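Local coordinates for protein sulfotransferase (Alicyclobacillus acidocaldarius subsp. acidocaldarius, PDB 3RNL) that probably transfers sulfuryl groups to acceptor molecules as a sulfotransferase, and binds magnesium ions, at residues L116-P119 with V120-A123; L138-R141 with E142-K146; E148-R152 with Q153-P157; V185-F188 with E189-A192. All coordinates share one frame; numbering follows the deposited sequence.

Following the chain from the N terminus, the four contacts come strictly in series: each closes one tight turn, and none encloses or crosses another. Interaction 1 bridges the exit of strand 111-116 to helix 119-132. Interaction 2 starts helix 140-145, and Phe140 packs back on Ala123 of interaction 1. Interaction 3 ends the following helix, 147-152, and reaches interaction 2 through Arg150, whose NH1 probably hydrogen-bonds Ser143 OG while NH2 packs on Leu138. Interaction 4 joins the edge strand 183-187 to helix 188-193. It lies across the chain's centre from interaction 3, yet it adjoins interaction 1, because the backbone of Leu116 bonds to Ile186 in the parallel sheet and to Phe188 just past the strand.

Interaction 1 of 4, residues L116-P119 with V120-A123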
# COMPACT_ATOMS: atom_id res chain seq x y z
N LEU A 116 -4.51 5.75 0.71
CA LEU A 116 -4.50 6.22 -0.67
C LEU A 116 -4.08 7.66 -0.74
O LEU A 116 -4.41 8.46 0.12
CB LEU A 116 -5.89 6.08 -1.30
CG LEU A 116 -6.53 4.69 -1.22
CD1 LEU A 116 -7.97 4.73 -1.78
CD2 LEU A 116 -5.70 3.66 -2.00
N ARG A 117 -3.39 8.00 -1.81
CA ARG A 117 -2.93 9.35 -2.02
C ARG A 117 -3.35 9.77 -3.43
O ARG A 117 -3.49 8.91 -4.29
CB ARG A 117 -1.42 9.32 -1.94
CG ARG A 117 -0.76 10.62 -2.17
CD ARG A 117 0.70 10.42 -2.04
NE ARG A 117 1.40 11.68 -2.03
CZ ARG A 117 2.71 11.78 -1.90
NH1 ARG A 117 3.45 10.67 -1.78
NH2 ARG A 117 3.28 12.96 -1.89
N ASN A 118 -3.48 11.06 -3.69
CA ASN A 118 -3.83 11.51 -5.04
C ASN A 118 -2.88 10.77 -5.99
O ASN A 118 -1.66 10.86 -5.85
CB ASN A 118 -3.59 13.02 -5.13
CG ASN A 118 -3.81 13.60 -6.52
OD1 ASN A 118 -3.85 12.88 -7.52
ND2 ASN A 118 -3.94 14.93 -6.58
N PRO A 119 -3.44 10.02 -6.96
CA PRO A 119 -2.57 9.14 -7.76
C PRO A 119 -1.60 9.91 -8.66
O PRO A 119 -0.62 9.33 -9.12
CB PRO A 119 -3.57 8.35 -8.62
CG PRO A 119 -4.85 9.17 -8.60
CD PRO A 119 -4.87 9.79 -7.22
N VAL A 120 -1.88 11.18 -8.92
CA VAL A 120 -0.93 12.01 -9.66
C VAL A 120 0.35 12.20 -8.81
O VAL A 120 1.47 12.02 -9.29
CB VAL A 120 -1.53 13.37 -10.01
CG1 VAL A 120 -0.49 14.22 -10.76
CG2 VAL A 120 -2.78 13.19 -10.87
N ASP A 121 0.16 12.58 -7.54
CA ASP A 121 1.28 12.77 -6.62
C ASP A 121 1.97 11.45 -6.32
O ASP A 121 3.19 11.41 -6.14
CB ASP A 121 0.80 13.42 -5.31
CG ASP A 121 0.31 14.84 -5.54
OD1 ASP A 121 1.09 15.65 -6.07
OD2 ASP A 121 -0.84 15.15 -5.19
N ARG A 122 1.20 10.39 -6.22
CA ARG A 122 1.76 9.06 -5.94
C ARG A 122 2.72 8.65 -7.06
O ARG A 122 3.81 8.11 -6.81
CB ARG A 122 0.65 8.00 -5.83
CG ARG A 122 1.14 6.66 -5.25
CD ARG A 122 0.38 5.47 -5.84
NE ARG A 122 0.79 5.27 -7.23
CZ ARG A 122 1.92 4.66 -7.59
NH1 ARG A 122 2.75 4.18 -6.65
NH2 ARG A 122 2.23 4.54 -8.87
N ALA A 123 2.31 8.89 -8.30
CA ALA A 123 3.16 8.54 -9.44
C ALA A 123 4.48 9.29 -9.35
O ALA A 123 5.56 8.72 -9.56
CB ALA A 123 2.45 8.86 -10.77
O HOH W 1 -0.40 6.59 -9.43
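Asn118 and Pro119 turn the chain from strand 111-116 into helix 119-132, and two backbone bonds mark the first helical turn: Arg122 N to Asn118 O at 2.9 Å and Ala123 N to Pro119 O at 3.1 Å. Asn118 is the N-cap. With its CG anti to the backbone N (chi1 175°), the amide lies beside Val120, pointing the same way, and OD1 accepts from Val120 N at 3.0 Å. The donor stands 41° above the amide carbonyl plane. With a leucine in place of Asn118, Val120 N is likely to lose its capping acceptor. The extended Arg117 crosses Asp121 at about a right angle, NE 3.8 Å from Asp121 CB, with Asp121 O over one face of its guanidinium; Arg117 NH1 bonds to Lys18 O, while Asp121 OD1 forms a salt bridge with Arg276. Arg122, bent along its chain, donates from NE to a water at 2.8 Å, which in turn donates to Pro119 O; its terminal nitrogens bond to Ala17 O and Tyr161 O. Pro119 brings no N-H to the helix start, and Asn118 OD1 meets that of the next residue; the cap and the two backbone bonds together fix the first turn.

Interaction 2 of 4, residues L138-R141 with E142-K146; sequences LSFR and ESLAK
A capping box formed by Ser139 and Glu142 begins helix 140-145. Ser139 OG accepts from Glu142 N at 3.1 Å, and in return Glu142 OE1 accepts from Ser139 N at 3.2 Å. Ser139 OG also donates to Glu142 OE1 at 3.0 Å, so one carboxylate oxygen takes two donors, both on its anti side. Ser139 OG sits between its own backbone N and carbonyl carbon (chi1 68°), a position that brings it within reach of both groups. Glu142 was modelled in two conformers, and the box described belongs to one of them. Were Ser139 a valine, Glu142 N would probably be left without its capping oxygen, and OE1 would keep only Ser139 N of its two donors. The first helical bonds follow, Ser143 N to Ser139 O and Leu144 N to Phe140 O, both at 2.8 Å. On another side of the turn Leu144 lays CD1 over one face of the Phe140 ring, a CH-pi contact 3.8 Å from the centroid and 22° off the normal. Phe140 also meets Phe124 edge-to-face. Leu138 CD1 touches Lys146 CE at 3.7 Å, the two chains crossing at about a right angle; Lys146 NZ pairs with Glu149. Ser143 OG is bonded to Glu136, Tyr161 and Arg150. The negative carboxylate at the N-terminal end is likely to interact favourably with the helix dipole, while the Phe140-Leu144 pair supplies an apolar face.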
# COMPACT_ATOMS: atom_id res chain seq x y z
N LEU A 138 16.02 8.79 -16.48
CA LEU A 138 15.20 9.55 -17.42
C LEU A 138 14.37 10.62 -16.72
O LEU A 138 14.17 10.56 -15.51
CB LEU A 138 14.27 8.63 -18.22
CG LEU A 138 14.94 7.55 -19.08
CD1 LEU A 138 13.90 6.57 -19.60
CD2 LEU A 138 15.72 8.17 -20.22
N SER A 139 13.89 11.59 -17.48
CA SER A 139 12.92 12.54 -16.97
C SER A 139 11.62 11.80 -16.63
O SER A 139 11.38 10.69 -17.10
CB SER A 139 12.61 13.61 -18.01
OG SER A 139 11.92 13.04 -19.12
N PHE A 140 10.80 12.41 -15.78
CA PHE A 140 9.51 11.81 -15.43
C PHE A 140 8.68 11.65 -16.70
O PHE A 140 7.99 10.65 -16.88
CB PHE A 140 8.80 12.71 -14.41
CG PHE A 140 7.44 12.20 -13.98
CD1 PHE A 140 7.29 10.92 -13.48
CD2 PHE A 140 6.34 13.03 -14.05
CE1 PHE A 140 6.02 10.46 -13.06
CE2 PHE A 140 5.08 12.58 -13.64
CZ PHE A 140 4.93 11.30 -13.14
N ARG A 141 8.75 12.63 -17.59
CA ARG A 141 7.97 12.57 -18.82
C ARG A 141 8.31 11.31 -19.63
O ARG A 141 7.41 10.60 -20.11
CB ARG A 141 8.19 13.82 -19.67
CG ARG A 141 7.22 13.94 -20.82
CD ARG A 141 7.55 15.13 -21.71
NE ARG A 141 7.45 16.44 -21.07
CZ ARG A 141 6.30 17.07 -20.82
NH1 ARG A 141 5.15 16.49 -21.12
NH2 ARG A 141 6.31 18.29 -20.27
N GLU A 142 9.60 11.06 -19.79
CA GLU A 142 10.09 9.88 -20.50
C GLU A 142 9.78 8.59 -19.75
O GLU A 142 9.46 7.57 -20.35
CB GLU A 142 11.60 9.97 -20.72
CG GLU A 142 12.05 11.08 -21.64
CD GLU A 142 13.56 11.22 -21.69
OE1 GLU A 142 14.15 11.70 -20.69
OE2 GLU A 142 14.16 10.84 -22.71
N SER A 143 9.90 8.65 -18.43
CA SER A 143 9.66 7.47 -17.58
C SER A 143 8.19 7.04 -17.67
O SER A 143 7.88 5.85 -17.76
CB SER A 143 10.07 7.77 -16.13
OG SER A 143 10.28 6.58 -15.36
N LEU A 144 7.28 8.02 -17.69
CA LEU A 144 5.86 7.74 -17.85
C LEU A 144 5.59 7.02 -19.16
O LEU A 144 4.78 6.09 -19.23
CB LEU A 144 5.05 9.04 -17.85
CG LEU A 144 4.68 9.64 -16.50
CD1 LEU A 144 4.17 11.07 -16.71
CD2 LEU A 144 3.61 8.78 -15.80
N ALA A 145 6.26 7.48 -20.22
CA ALA A 145 6.02 6.96 -21.56
C ALA A 145 6.47 5.51 -21.71
O ALA A 145 6.01 4.80 -22.60
CB ALA A 145 6.70 7.85 -22.60
N LYS A 146 7.38 5.07 -20.83
CA LYS A 146 7.87 3.70 -20.88
C LYS A 146 7.03 2.69 -20.10
O LYS A 146 7.35 1.50 -20.10
CB LYS A 146 9.32 3.62 -20.37
CG LYS A 146 10.32 4.22 -21.34
CD LYS A 146 11.74 3.79 -21.02
CE LYS A 146 12.70 4.18 -22.13
NZ LYS A 146 12.35 3.53 -23.43

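Interaction 3 of 4, residues E148-R152 with Q153-P157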
# COMPACT_ATOMS: atom_id res chain seq x y z
N GLU A 148 4.06 1.13 -20.35
CA GLU A 148 3.50 -0.02 -21.06
C GLU A 148 4.56 -1.07 -21.39
O GLU A 148 4.35 -2.26 -21.18
CB GLU A 148 2.79 0.41 -22.34
CG GLU A 148 2.07 -0.74 -23.04
CD GLU A 148 1.48 -0.36 -24.39
OE1 GLU A 148 2.00 0.57 -25.04
OE2 GLU A 148 0.50 -1.00 -24.81
N GLU A 149 5.71 -0.62 -21.90
CA GLU A 149 6.77 -1.56 -22.27
C GLU A 149 7.41 -2.22 -21.05
O GLU A 149 7.87 -3.36 -21.12
CB GLU A 149 7.83 -0.88 -23.14
CG GLU A 149 8.74 0.11 -22.42
CD GLU A 149 9.96 0.50 -23.24
OE1 GLU A 149 10.51 -0.37 -23.95
OE2 GLU A 149 10.37 1.68 -23.18
N ARG A 150 7.44 -1.51 -19.93
CA ARG A 150 7.98 -2.05 -18.69
C ARG A 150 7.04 -3.06 -18.06
O ARG A 150 7.48 -4.04 -17.45
CB ARG A 150 8.31 -0.93 -17.70
CG ARG A 150 9.50 -0.11 -18.19
CD ARG A 150 9.71 1.13 -17.33
NE ARG A 150 10.99 1.78 -17.63
CZ ARG A 150 11.26 3.03 -17.27
NH1 ARG A 150 10.35 3.74 -16.62
NH2 ARG A 150 12.45 3.57 -17.55
N ILE A 151 5.74 -2.85 -18.22
CA ILE A 151 4.79 -3.86 -17.77
C ILE A 151 4.97 -5.13 -18.60
O ILE A 151 5.03 -6.24 -18.05
CB ILE A 151 3.34 -3.36 -17.84
CG1 ILE A 151 3.12 -2.24 -16.80
CG2 ILE A 151 2.37 -4.51 -17.58
CD1 ILE A 151 1.74 -1.58 -16.86
N ARG A 152 5.10 -4.99 -19.92
CA ARG A 152 5.33 -6.15 -20.77
C ARG A 152 6.63 -6.88 -20.42
O ARG A 152 6.70 -8.11 -20.54
CB ARG A 152 5.37 -5.75 -22.25
CG ARG A 152 4.04 -5.29 -22.82
CD ARG A 152 4.06 -5.31 -24.35
NE ARG A 152 5.06 -4.39 -24.91
CZ ARG A 152 4.81 -3.13 -25.23
NH1 ARG A 152 5.78 -2.37 -25.73
NH2 ARG A 152 3.60 -2.62 -25.05
N GLN A 153 7.65 -6.13 -20.01
CA GLN A 153 8.96 -6.71 -19.72
C GLN A 153 9.09 -7.23 -18.29
O GLN A 153 10.14 -7.75 -17.90
CB GLN A 153 10.08 -5.71 -20.02
CG GLN A 153 10.24 -5.39 -21.52
CD GLN A 153 11.17 -4.23 -21.78
OE1 GLN A 153 11.65 -3.58 -20.85
NE2 GLN A 153 11.44 -3.96 -23.06
N HIS A 154 8.02 -7.10 -17.52
CA HIS A 154 7.96 -7.56 -16.13
C HIS A 154 8.89 -6.82 -15.17
O HIS A 154 9.52 -7.43 -14.30
CB HIS A 154 8.24 -9.07 -16.05
CG HIS A 154 7.32 -9.90 -16.90
ND1 HIS A 154 7.72 -11.08 -17.49
CD2 HIS A 154 6.03 -9.73 -17.25
CE1 HIS A 154 6.71 -11.59 -18.18
NE2 HIS A 154 5.67 -10.79 -18.04
N TYR A 155 8.95 -5.50 -15.30
CA TYR A 155 9.55 -4.69 -14.25
C TYR A 155 8.67 -4.80 -13.01
O TYR A 155 7.50 -5.17 -13.09
CB TYR A 155 9.57 -3.22 -14.67
CG TYR A 155 10.74 -2.81 -15.54
CD1 TYR A 155 11.37 -1.58 -15.35
CD2 TYR A 155 11.20 -3.63 -16.56
CE1 TYR A 155 12.41 -1.17 -16.16
CE2 TYR A 155 12.26 -3.23 -17.37
CZ TYR A 155 12.87 -2.01 -17.15
OH TYR A 155 13.92 -1.60 -17.95
N GLU A 156 9.23 -4.48 -11.84
CA GLU A 156 8.41 -4.47 -10.64
C GLU A 156 7.42 -3.30 -10.64
O GLU A 156 7.58 -2.32 -11.38
CB GLU A 156 9.29 -4.46 -9.39
CG GLU A 156 9.94 -3.13 -9.11
CD GLU A 156 9.82 -2.76 -7.64
OE1 GLU A 156 10.87 -2.53 -7.01
OE2 GLU A 156 8.67 -2.71 -7.13
N PRO A 157 6.35 -3.41 -9.83
CA PRO A 157 5.24 -2.44 -9.92
C PRO A 157 5.59 -1.03 -9.46
O PRO A 157 4.81 -0.12 -9.74
CB PRO A 157 4.12 -3.04 -9.05
CG PRO A 157 4.55 -4.43 -8.75
CD PRO A 157 6.04 -4.53 -8.93
O HOH W 2 13.05 0.77 -19.35
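Arg150 lays its aliphatic stem over one face of the Tyr155 ring, with CG above the ring centre. This is a CH-pi contact: CG lies 3.7 Å from the Tyr155 centroid, 14° off the normal. The arginine is extended as far as NE, which carries the overlap outward until NE is 3.6 Å from Tyr155 CE1, the guanidinium plane turned 22° from the ring. A water bridges Arg150 NE and Tyr155 OH, accepting from NE at 2.9 Å and hydrogen-bonded to the hydroxyl at the same length; Arg150 NH2 forms a salt bridge with Glu136. The backbone explains why these residues meet. His154 has a positive phi (66°), and two bonds run back into the last turn, Tyr155 N to Arg150 O at 3.0 Å and His154 N to Ile151 O at 3.2 Å, which together make a Schellman motif. Just before it, Gln153 N still reaches Glu149 O at 3.0 Å, and Gln153 CG packs against that same oxygen. The His154 ring has Arg152 O over one face. Beyond the motif, Tyr155 meets Trp159 edge-to-face, and Glu156 forms a salt bridge with Arg135. His154 is backbone-bonded to Thr55, and Pro157 packs on Phe92 and Tyr96 as the chain leaves helix 147-152 for the loop toward helix 167-178.

Interaction 4 of 4, residues V185-F188 with E189-A192. With GOL (glycerol), chain E.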
# COMPACT_ATOMS: atom_id res chain seq x y z
N VAL A 185 -10.22 2.58 4.90
CA VAL A 185 -9.44 3.32 3.90
C VAL A 185 -9.09 4.67 4.49
O VAL A 185 -9.97 5.36 4.98
CB VAL A 185 -10.26 3.52 2.63
CG1 VAL A 185 -9.49 4.39 1.60
CG2 VAL A 185 -10.64 2.17 2.03
N ILE A 186 -7.81 5.03 4.44
CA ILE A 186 -7.33 6.31 4.97
C ILE A 186 -6.77 7.13 3.83
O ILE A 186 -6.16 6.58 2.92
CB ILE A 186 -6.17 6.08 5.95
CG1 ILE A 186 -6.59 5.19 7.10
CG2 ILE A 186 -5.65 7.41 6.49
CD1 ILE A 186 -5.39 4.62 7.83
N LEU A 187 -6.99 8.44 3.87
CA LEU A 187 -6.38 9.32 2.86
C LEU A 187 -5.07 9.91 3.37
O LEU A 187 -4.97 10.37 4.50
CB LEU A 187 -7.33 10.45 2.48
CG LEU A 187 -8.70 9.99 1.98
CD1 LEU A 187 -9.54 11.20 1.56
CD2 LEU A 187 -8.55 8.98 0.82
N PHE A 188 -4.06 9.89 2.51
CA PHE A 188 -2.74 10.39 2.88
C PHE A 188 -2.80 11.83 3.39
O PHE A 188 -2.11 12.21 4.35
CB PHE A 188 -1.82 10.30 1.65
CG PHE A 188 -0.51 10.98 1.84
CD1 PHE A 188 0.52 10.36 2.52
CD2 PHE A 188 -0.31 12.26 1.34
CE1 PHE A 188 1.73 11.00 2.70
CE2 PHE A 188 0.91 12.90 1.51
CZ PHE A 188 1.93 12.27 2.19
N GLU A 189 -3.63 12.63 2.75
CA GLU A 189 -3.73 14.04 3.08
C GLU A 189 -4.25 14.27 4.53
O GLU A 189 -3.78 15.17 5.25
CB GLU A 189 -4.57 14.74 2.00
CG GLU A 189 -3.98 14.64 0.54
CD GLU A 189 -4.19 13.28 -0.23
OE1 GLU A 189 -5.02 12.42 0.18
OE2 GLU A 189 -3.50 13.10 -1.29
N GLU A 190 -5.19 13.44 4.97
CA GLU A 190 -5.67 13.50 6.35
C GLU A 190 -4.60 13.03 7.32
O GLU A 190 -4.41 13.60 8.40
CB GLU A 190 -6.93 12.66 6.52
CG GLU A 190 -8.21 13.45 6.36
CD GLU A 190 -9.02 13.00 5.18
OE1 GLU A 190 -9.31 13.84 4.30
OE2 GLU A 190 -9.38 11.81 5.14
N PHE A 191 -3.89 11.97 6.94
CA PHE A 191 -2.82 11.44 7.78
C PHE A 191 -1.71 12.48 7.95
O PHE A 191 -1.13 12.62 9.02
CB PHE A 191 -2.28 10.14 7.16
CG PHE A 191 -1.13 9.53 7.91
CD1 PHE A 191 -1.29 9.02 9.19
CD2 PHE A 191 0.13 9.43 7.31
CE1 PHE A 191 -0.23 8.43 9.87
CE2 PHE A 191 1.19 8.86 7.98
CZ PHE A 191 1.01 8.35 9.27
N ALA A 192 -1.43 13.23 6.88
CA ALA A 192 -0.36 14.22 6.94
C ALA A 192 -0.76 15.37 7.86
O ALA A 192 0.06 15.91 8.60
CB ALA A 192 -0.04 14.74 5.54
C1 GOL E . -9.07 9.57 7.47
O1 GOL E . -8.71 9.52 6.10
C2 GOL E . -9.38 8.18 8.02
O2 GOL E . -9.20 8.19 9.44
C3 GOL E . -10.82 7.79 7.66
O3 GOL E . -10.92 6.41 7.33
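The Phe188 ring engages Arg117 in a cation-pi contact; the N of the adjoining peptide, Glu189 N, is set obliquely to the ring. Its CG lies anti to the backbone N (chi1 171°), which carries the ring clear of the helical turn. The Phe191 ring leads away from the strand residues and packs on Leu24, Met115 and Val198. Two carboxylates complete the flat groups. Glu189 bends at chi2 (78°), bringing OE1 back to 3.8 Å from Leu187 CB, while OE2 accepts from Asn118 N in the preceding strand-to-helix loop. Glu190, modelled in two conformers, runs side by side with Leu187 in the one described; its OE2 lies 3.6 Å from Leu187 CB and forms a salt bridge with Arg296.

A glycerol, probably from the crystallisation liquor, occupies the side of the strand. Its O1 accepts from Leu187 N at 3.0 Å in a nearly straight bond (176°) and donates to Glu190 OE2 at 2.6 Å, while its O3 donates to Val185 O at 2.7 Å. Strand 183-187 is outermost in the sheet of this chain, and the glycerol bonds backbone groups there. Ile186, by contrast, is bonded through its backbone to Ile114 and Leu116 of strand 111-116. The helix starts with Phe191 N to Leu187 O at 3.1 Å and Ala192 N to Phe188 O at 2.8 Å, Leu187 being the N-cap. The strand running straight into a helix is a beta-alpha unit of the alpha-beta-alpha sandwich, at the edge of this chain's parallel sheet, consistent with the P-loop type fold of the family.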